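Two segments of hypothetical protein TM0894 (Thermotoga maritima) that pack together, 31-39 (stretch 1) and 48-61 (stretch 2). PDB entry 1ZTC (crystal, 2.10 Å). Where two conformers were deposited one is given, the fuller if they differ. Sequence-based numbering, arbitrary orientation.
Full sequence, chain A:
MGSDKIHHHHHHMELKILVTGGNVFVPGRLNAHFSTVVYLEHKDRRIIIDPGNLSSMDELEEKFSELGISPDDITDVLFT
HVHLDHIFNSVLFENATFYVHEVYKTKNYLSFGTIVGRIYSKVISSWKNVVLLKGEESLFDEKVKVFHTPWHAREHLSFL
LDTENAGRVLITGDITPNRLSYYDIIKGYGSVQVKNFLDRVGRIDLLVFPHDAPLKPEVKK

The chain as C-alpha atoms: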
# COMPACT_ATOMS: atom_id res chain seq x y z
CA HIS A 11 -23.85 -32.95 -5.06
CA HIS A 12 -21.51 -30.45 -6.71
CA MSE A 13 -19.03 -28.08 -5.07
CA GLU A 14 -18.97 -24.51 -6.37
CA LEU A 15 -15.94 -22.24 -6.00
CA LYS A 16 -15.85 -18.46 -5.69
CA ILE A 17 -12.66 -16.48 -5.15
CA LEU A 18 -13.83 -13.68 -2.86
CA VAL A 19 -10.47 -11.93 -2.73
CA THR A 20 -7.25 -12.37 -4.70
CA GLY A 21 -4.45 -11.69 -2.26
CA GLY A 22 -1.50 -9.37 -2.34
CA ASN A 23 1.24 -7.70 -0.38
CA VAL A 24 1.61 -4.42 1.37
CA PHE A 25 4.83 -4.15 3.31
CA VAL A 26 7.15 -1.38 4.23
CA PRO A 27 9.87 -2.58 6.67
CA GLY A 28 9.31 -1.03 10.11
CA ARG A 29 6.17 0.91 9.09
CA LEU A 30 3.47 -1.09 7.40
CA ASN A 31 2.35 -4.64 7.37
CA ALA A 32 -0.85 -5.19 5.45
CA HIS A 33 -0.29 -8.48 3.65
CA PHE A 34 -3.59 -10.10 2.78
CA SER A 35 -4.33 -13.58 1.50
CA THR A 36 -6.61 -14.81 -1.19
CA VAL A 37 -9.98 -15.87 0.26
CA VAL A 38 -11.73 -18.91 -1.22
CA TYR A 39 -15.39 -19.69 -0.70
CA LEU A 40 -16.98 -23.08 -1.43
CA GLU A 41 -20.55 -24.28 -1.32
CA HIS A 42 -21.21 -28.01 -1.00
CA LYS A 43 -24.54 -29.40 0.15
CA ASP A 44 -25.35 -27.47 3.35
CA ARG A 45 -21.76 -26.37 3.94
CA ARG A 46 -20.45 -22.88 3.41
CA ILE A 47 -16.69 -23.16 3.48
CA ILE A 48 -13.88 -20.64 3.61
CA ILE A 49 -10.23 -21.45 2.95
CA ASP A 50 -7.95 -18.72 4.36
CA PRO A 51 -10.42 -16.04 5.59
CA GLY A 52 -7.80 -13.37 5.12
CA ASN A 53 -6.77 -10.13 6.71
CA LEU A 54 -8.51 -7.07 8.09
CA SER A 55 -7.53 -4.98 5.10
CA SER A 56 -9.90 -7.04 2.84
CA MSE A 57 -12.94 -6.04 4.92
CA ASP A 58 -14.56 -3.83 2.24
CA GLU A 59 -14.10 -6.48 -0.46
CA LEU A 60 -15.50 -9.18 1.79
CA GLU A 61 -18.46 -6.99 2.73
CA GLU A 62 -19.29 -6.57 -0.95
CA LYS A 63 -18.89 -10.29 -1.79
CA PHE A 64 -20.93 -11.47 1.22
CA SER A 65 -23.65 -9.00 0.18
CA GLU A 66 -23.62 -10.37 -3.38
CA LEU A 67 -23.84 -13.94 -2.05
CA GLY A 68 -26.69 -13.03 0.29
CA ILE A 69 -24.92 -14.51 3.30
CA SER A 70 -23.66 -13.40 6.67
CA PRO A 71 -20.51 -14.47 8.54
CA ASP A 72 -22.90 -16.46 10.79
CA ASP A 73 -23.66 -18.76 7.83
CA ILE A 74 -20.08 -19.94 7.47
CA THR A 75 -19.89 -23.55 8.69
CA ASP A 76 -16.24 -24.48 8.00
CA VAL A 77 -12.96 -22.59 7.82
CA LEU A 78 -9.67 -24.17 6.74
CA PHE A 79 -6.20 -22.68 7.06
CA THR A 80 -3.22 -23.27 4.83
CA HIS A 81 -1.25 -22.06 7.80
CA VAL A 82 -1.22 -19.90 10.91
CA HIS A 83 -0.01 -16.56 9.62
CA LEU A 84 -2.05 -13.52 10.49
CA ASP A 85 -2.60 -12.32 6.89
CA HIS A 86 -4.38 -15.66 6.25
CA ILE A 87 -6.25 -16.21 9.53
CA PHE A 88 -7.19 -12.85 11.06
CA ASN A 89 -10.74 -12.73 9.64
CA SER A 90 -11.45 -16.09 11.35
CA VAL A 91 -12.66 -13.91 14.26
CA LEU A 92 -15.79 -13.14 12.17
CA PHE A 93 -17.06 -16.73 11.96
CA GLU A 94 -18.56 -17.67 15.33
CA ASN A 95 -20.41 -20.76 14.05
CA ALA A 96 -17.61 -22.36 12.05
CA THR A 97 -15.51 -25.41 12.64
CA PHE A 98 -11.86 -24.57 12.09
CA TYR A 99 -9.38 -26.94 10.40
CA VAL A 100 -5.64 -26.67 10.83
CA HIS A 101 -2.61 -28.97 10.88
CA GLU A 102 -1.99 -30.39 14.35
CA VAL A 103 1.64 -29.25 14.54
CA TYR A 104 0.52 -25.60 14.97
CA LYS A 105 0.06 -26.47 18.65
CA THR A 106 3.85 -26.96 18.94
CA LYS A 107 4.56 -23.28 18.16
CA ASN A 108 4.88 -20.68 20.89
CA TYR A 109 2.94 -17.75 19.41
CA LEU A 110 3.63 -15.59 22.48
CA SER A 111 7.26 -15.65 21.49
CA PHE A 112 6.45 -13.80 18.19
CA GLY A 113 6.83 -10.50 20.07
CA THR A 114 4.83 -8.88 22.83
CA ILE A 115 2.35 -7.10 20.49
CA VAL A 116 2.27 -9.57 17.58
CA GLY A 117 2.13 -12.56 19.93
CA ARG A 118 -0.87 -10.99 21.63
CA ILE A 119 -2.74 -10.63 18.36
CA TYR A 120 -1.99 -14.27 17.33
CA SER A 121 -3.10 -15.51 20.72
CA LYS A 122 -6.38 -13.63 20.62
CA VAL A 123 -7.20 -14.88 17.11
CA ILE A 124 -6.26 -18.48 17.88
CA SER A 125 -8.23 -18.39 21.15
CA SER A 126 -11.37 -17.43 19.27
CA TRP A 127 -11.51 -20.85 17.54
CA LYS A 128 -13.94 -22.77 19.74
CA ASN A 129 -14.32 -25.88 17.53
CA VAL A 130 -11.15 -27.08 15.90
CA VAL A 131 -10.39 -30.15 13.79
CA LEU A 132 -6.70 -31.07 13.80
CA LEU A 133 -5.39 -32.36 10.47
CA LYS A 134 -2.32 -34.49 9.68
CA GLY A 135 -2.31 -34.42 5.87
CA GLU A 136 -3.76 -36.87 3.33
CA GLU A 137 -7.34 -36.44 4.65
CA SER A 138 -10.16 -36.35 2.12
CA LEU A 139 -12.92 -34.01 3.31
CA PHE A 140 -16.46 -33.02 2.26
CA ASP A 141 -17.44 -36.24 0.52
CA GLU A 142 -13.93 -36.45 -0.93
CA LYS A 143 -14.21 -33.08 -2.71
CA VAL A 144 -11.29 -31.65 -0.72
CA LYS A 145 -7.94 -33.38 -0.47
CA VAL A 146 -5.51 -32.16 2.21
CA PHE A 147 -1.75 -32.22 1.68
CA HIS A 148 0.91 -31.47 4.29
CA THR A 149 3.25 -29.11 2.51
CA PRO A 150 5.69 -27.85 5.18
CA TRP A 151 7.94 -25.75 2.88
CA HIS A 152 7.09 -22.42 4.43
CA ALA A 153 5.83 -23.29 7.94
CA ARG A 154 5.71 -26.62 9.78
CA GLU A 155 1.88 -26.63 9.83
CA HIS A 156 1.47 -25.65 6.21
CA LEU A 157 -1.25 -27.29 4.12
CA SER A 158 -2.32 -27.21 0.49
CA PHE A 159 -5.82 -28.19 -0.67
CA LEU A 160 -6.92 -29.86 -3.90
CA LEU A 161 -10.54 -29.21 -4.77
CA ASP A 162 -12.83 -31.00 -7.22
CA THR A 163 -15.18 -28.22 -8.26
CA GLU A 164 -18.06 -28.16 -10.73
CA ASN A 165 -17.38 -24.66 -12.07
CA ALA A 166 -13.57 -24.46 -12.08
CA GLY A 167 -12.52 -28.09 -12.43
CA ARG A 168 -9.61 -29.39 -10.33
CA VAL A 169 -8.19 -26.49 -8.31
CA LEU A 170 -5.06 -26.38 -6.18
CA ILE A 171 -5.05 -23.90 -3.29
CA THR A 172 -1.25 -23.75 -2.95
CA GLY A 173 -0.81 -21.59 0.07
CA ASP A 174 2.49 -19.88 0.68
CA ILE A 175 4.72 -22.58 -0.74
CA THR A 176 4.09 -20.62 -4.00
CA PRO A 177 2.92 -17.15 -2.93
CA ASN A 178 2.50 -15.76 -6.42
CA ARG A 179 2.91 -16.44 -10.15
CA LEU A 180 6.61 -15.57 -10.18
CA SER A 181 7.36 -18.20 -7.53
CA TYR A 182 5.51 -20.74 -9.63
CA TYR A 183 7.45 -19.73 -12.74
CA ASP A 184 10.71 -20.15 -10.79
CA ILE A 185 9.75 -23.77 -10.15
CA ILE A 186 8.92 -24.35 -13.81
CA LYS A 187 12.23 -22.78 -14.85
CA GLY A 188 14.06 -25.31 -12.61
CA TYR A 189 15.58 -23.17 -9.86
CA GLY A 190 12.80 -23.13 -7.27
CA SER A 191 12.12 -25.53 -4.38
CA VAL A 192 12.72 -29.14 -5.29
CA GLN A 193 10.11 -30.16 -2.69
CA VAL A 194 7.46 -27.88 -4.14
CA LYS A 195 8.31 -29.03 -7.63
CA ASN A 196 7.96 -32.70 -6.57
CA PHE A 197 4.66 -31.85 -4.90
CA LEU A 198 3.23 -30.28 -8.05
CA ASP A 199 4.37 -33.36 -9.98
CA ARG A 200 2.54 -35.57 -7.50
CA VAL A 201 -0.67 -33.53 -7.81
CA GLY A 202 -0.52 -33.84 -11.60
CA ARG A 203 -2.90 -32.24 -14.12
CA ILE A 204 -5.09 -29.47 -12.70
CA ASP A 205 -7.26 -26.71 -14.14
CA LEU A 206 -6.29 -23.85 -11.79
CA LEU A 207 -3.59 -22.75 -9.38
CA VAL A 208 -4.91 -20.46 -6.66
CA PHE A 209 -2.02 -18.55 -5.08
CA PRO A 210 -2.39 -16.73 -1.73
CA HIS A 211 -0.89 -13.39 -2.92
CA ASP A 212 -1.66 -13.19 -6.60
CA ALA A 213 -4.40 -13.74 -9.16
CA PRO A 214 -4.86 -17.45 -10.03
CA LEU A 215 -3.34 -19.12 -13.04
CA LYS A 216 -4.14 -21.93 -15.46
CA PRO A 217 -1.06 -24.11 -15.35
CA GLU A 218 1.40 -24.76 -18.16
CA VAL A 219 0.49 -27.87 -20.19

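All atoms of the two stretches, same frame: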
# COMPACT_ATOMS: atom_id res chain seq x y z
N ASN A 31 2.53 -3.25 7.67
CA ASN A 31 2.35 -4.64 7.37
C ASN A 31 0.87 -4.88 7.09
O ASN A 31 0.03 -4.93 8.01
CB ASN A 31 2.81 -5.47 8.55
CG ASN A 31 2.87 -6.91 8.23
OD1 ASN A 31 2.13 -7.40 7.36
ND2 ASN A 31 3.78 -7.61 8.90
N ALA A 32 0.53 -4.97 5.81
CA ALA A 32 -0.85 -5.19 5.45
C ALA A 32 -0.98 -6.28 4.39
O ALA A 32 -1.87 -6.22 3.54
CB ALA A 32 -1.46 -3.85 4.97
N HIS A 33 -0.13 -7.30 4.47
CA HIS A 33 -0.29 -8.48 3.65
C HIS A 33 -1.70 -9.03 3.82
O HIS A 33 -2.26 -8.95 4.90
CB HIS A 33 0.69 -9.56 4.05
CG HIS A 33 2.12 -9.23 3.79
ND1 HIS A 33 2.55 -8.72 2.59
CD2 HIS A 33 3.21 -9.33 4.59
CE1 HIS A 33 3.86 -8.55 2.64
NE2 HIS A 33 4.29 -8.91 3.85
N PHE A 34 -2.26 -9.58 2.75
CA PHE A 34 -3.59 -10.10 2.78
C PHE A 34 -3.68 -11.29 1.81
O PHE A 34 -3.27 -11.21 0.64
CB PHE A 34 -4.62 -9.01 2.50
CG PHE A 34 -4.56 -8.43 1.13
CD1 PHE A 34 -3.58 -7.52 0.80
CD2 PHE A 34 -5.49 -8.80 0.15
CE1 PHE A 34 -3.51 -6.96 -0.50
CE2 PHE A 34 -5.42 -8.24 -1.11
CZ PHE A 34 -4.43 -7.33 -1.44
N SER A 35 -4.22 -12.39 2.32
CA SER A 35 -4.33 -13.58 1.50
C SER A 35 -5.58 -13.55 0.62
O SER A 35 -6.57 -12.88 0.88
CB SER A 35 -4.30 -14.87 2.36
OG SER A 35 -5.53 -15.11 3.02
N THR A 36 -5.47 -14.32 -0.45
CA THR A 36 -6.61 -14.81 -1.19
C THR A 36 -7.61 -15.47 -0.23
O THR A 36 -7.22 -16.13 0.74
CB THR A 36 -6.11 -15.83 -2.20
OG1 THR A 36 -5.27 -15.14 -3.13
CG2 THR A 36 -7.28 -16.50 -2.96
N VAL A 37 -8.89 -15.27 -0.51
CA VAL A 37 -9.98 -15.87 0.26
C VAL A 37 -10.87 -16.66 -0.72
O VAL A 37 -11.39 -16.14 -1.70
CB VAL A 37 -10.86 -14.84 0.98
CG1 VAL A 37 -12.00 -15.54 1.79
CG2 VAL A 37 -10.02 -13.98 1.88
N VAL A 38 -11.00 -17.94 -0.42
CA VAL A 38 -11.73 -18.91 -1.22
C VAL A 38 -12.99 -19.32 -0.47
O VAL A 38 -12.95 -19.61 0.73
CB VAL A 38 -10.82 -20.15 -1.49
CG1 VAL A 38 -11.60 -21.34 -1.97
CG2 VAL A 38 -9.74 -19.76 -2.51
N TYR A 39 -14.10 -19.31 -1.21
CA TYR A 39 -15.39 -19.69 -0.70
C TYR A 39 -15.91 -20.88 -1.51
O TYR A 39 -15.81 -20.89 -2.74
CB TYR A 39 -16.35 -18.51 -0.84
CG TYR A 39 -17.79 -18.80 -0.45
CD1 TYR A 39 -18.15 -18.95 0.88
CD2 TYR A 39 -18.79 -18.90 -1.41
CE1 TYR A 39 -19.44 -19.19 1.24
CE2 TYR A 39 -20.10 -19.15 -1.04
CZ TYR A 39 -20.42 -19.27 0.29
OH TYR A 39 -21.72 -19.51 0.70
N ILE A 48 -14.94 -21.59 3.96
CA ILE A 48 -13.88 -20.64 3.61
C ILE A 48 -12.50 -21.26 3.80
O ILE A 48 -12.21 -21.84 4.84
CB ILE A 48 -14.00 -19.33 4.43
CG1 ILE A 48 -15.26 -18.59 3.98
CG2 ILE A 48 -12.74 -18.44 4.24
CD1 ILE A 48 -15.68 -17.43 4.83
N ILE A 49 -11.64 -21.10 2.81
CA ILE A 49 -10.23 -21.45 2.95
C ILE A 49 -9.43 -20.16 2.97
O ILE A 49 -9.46 -19.41 1.99
CB ILE A 49 -9.74 -22.38 1.84
CG1 ILE A 49 -10.58 -23.66 1.81
CG2 ILE A 49 -8.29 -22.74 2.05
CD1 ILE A 49 -10.17 -24.66 0.70
N ASP A 50 -8.73 -19.93 4.09
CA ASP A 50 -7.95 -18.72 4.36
C ASP A 50 -8.85 -17.48 4.34
O ASP A 50 -8.97 -16.83 3.31
CB ASP A 50 -6.76 -18.57 3.40
CG ASP A 50 -5.61 -19.52 3.74
OD1 ASP A 50 -5.74 -20.26 4.75
OD2 ASP A 50 -4.59 -19.51 3.03
N PRO A 51 -9.48 -17.16 5.50
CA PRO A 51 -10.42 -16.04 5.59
C PRO A 51 -9.82 -14.65 5.38
O PRO A 51 -10.56 -13.68 5.14
CB PRO A 51 -11.03 -16.19 7.00
CG PRO A 51 -9.98 -16.92 7.77
CD PRO A 51 -9.39 -17.90 6.78
N GLY A 52 -8.49 -14.56 5.48
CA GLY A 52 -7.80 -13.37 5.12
C GLY A 52 -7.55 -12.37 6.24
O GLY A 52 -7.64 -12.67 7.43
N ASN A 53 -7.23 -11.16 5.82
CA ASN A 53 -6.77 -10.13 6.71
C ASN A 53 -7.76 -8.96 6.75
O ASN A 53 -8.58 -8.79 5.87
CB ASN A 53 -5.40 -9.65 6.24
CG ASN A 53 -4.68 -8.83 7.29
OD1 ASN A 53 -4.80 -9.10 8.48
ND2 ASN A 53 -4.03 -7.73 6.84
N LEU A 54 -7.65 -8.18 7.81
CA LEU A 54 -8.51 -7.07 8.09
C LEU A 54 -8.65 -6.10 6.93
O LEU A 54 -9.72 -5.53 6.69
CB LEU A 54 -7.95 -6.34 9.32
CG LEU A 54 -8.73 -5.13 9.82
CD1 LEU A 54 -10.14 -5.54 10.20
CD2 LEU A 54 -8.01 -4.49 11.02
N SER A 55 -7.56 -5.90 6.20
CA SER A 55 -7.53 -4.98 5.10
C SER A 55 -8.47 -5.33 3.91
O SER A 55 -8.77 -4.45 3.09
CB SER A 55 -6.08 -4.79 4.64
OG SER A 55 -5.52 -6.00 4.17
N SER A 56 -8.92 -6.59 3.84
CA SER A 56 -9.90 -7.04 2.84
C SER A 56 -11.37 -6.85 3.24
O SER A 56 -12.27 -7.29 2.53
CB SER A 56 -9.67 -8.52 2.53
OG SER A 56 -8.43 -8.67 1.89
N MSE A 57 -11.61 -6.16 4.35
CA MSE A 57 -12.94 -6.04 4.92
C MSE A 57 -13.97 -5.44 3.97
O MSE A 57 -15.11 -5.90 3.93
CB MSE A 57 -12.92 -5.24 6.25
CG MSE A 57 -12.51 -3.77 6.08
SE MSE A 57 -12.41 -2.88 7.83
CE MSE A 57 -10.50 -2.09 7.62
N ASP A 58 -13.60 -4.43 3.19
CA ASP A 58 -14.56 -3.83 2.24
C ASP A 58 -14.88 -4.80 1.09
O ASP A 58 -16.00 -4.86 0.63
CB ASP A 58 -14.05 -2.53 1.64
CG ASP A 58 -13.86 -1.43 2.67
OD1 ASP A 58 -14.52 -1.50 3.73
OD2 ASP A 58 -13.05 -0.50 2.39
N GLU A 59 -13.86 -5.52 0.61
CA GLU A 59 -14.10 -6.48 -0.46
C GLU A 59 -14.99 -7.62 0.02
O GLU A 59 -15.90 -8.06 -0.69
CB GLU A 59 -12.80 -7.04 -1.06
CG GLU A 59 -13.05 -7.76 -2.40
CD GLU A 59 -11.77 -8.12 -3.17
OE1 GLU A 59 -10.65 -8.02 -2.60
OE2 GLU A 59 -11.93 -8.48 -4.37
N LEU A 60 -14.70 -8.12 1.23
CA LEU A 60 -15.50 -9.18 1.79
C LEU A 60 -16.94 -8.76 2.01
O LEU A 60 -17.86 -9.52 1.71
CB LEU A 60 -14.88 -9.73 3.07
CG LEU A 60 -13.61 -10.53 2.79
CD1 LEU A 60 -12.83 -10.69 4.08
CD2 LEU A 60 -13.90 -11.88 2.15
N GLU A 61 -17.13 -7.55 2.54
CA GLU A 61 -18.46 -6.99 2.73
C GLU A 61 -19.30 -7.07 1.44
O GLU A 61 -20.46 -7.47 1.42
CB GLU A 61 -18.30 -5.53 3.14
CG GLU A 61 -19.56 -4.82 3.66
CD GLU A 61 -19.79 -5.16 5.10
OE1 GLU A 61 -20.49 -6.16 5.36
OE2 GLU A 61 -19.21 -4.47 5.96
O HOH W 1 -2.65 -5.85 8.79
O HOH W 2 -7.32 -11.08 2.77
O HOH W 3 -7.58 -18.70 0.01

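Stretch 2 enters the contact as a β-strand running antiparallel to the end of stretch 1. Ile 48 sits opposite Tyr 39 in a non-hydrogen-bonded pair, the CA atoms 4.7 Å apart, and the two side chains share one face of the sheet. There Ile 48 CG1 lies 4.3 Å from Tyr 39 CD1, at the edge of the ring, while Ile 48 CG2 reaches Val 37 CG1 at 3.9 Å. A β-branched residue suits this place, since it favors extended backbone angles and offers two apolar branches. The backbone adds a CA-H...O contact, Ile 48 CA to Val 38 O, 3.2 Å.

Ile 49 forms the hydrogen-bonded pair with Val 38. Ile 49 N donates to Val 38 O (2.9 Å), and Val 38 N returns a bond to Ile 49 O (3.2 Å), both nearly straight. Their side chains lie together on the other face, CB to CB 4.2 Å. Ile 49 O also accepts from a water (2.8 Å) that donates a weak bond to Thr 36 O (2.7 Å).

At Asp 50 the strand pairing ends. Its positive phi, 60°, turns the chain, and Asp 50 O receives a CA-H...O contact from Val 37 CA at 3.4 Å. Asp 50 O also lies 3.2 Å from Thr 36 O; both are acceptors, so no hydrogen bond joins them. The buried carboxylate is satisfied elsewhere in the structure.

The CA-to-CB bond of Pro 51 points away from stretch 1, yet Pro 51 O lies 3.3 Å from Val 37 CG2. Gly 52 follows with phi/psi of 92/-163°, where a CB would jam against the preceding carbonyl oxygen and fall 2.9 Å from Val 37 CG2. Glycine fits on both counts. Ser 35 OG lies 3.5 Å from Gly 52 CA.

Asn 53 points toward stretch 1 and suits a polar seam along the loop: its ND2 lies 2.9 Å from His 33 O and donates to a water (3.0 Å) that bonds Asn 31 O (2.9 Å). A second water accepts from Asn 53 N (3.1 Å) and donates to Ser 35 O (2.7 Å) and Ser 56 OG (2.8 Å).

Two serines line the approach to Phe 34: Ser 55 OG is 3.6 Å from Phe 34 CB, and Ser 56 OG is 3.4 Å from Phe 34 CD2. From the helix beyond, Leu 60 brings CD2 to 4.1 Å from Val 37 CG1, extending the apolar cluster begun by Ile 48.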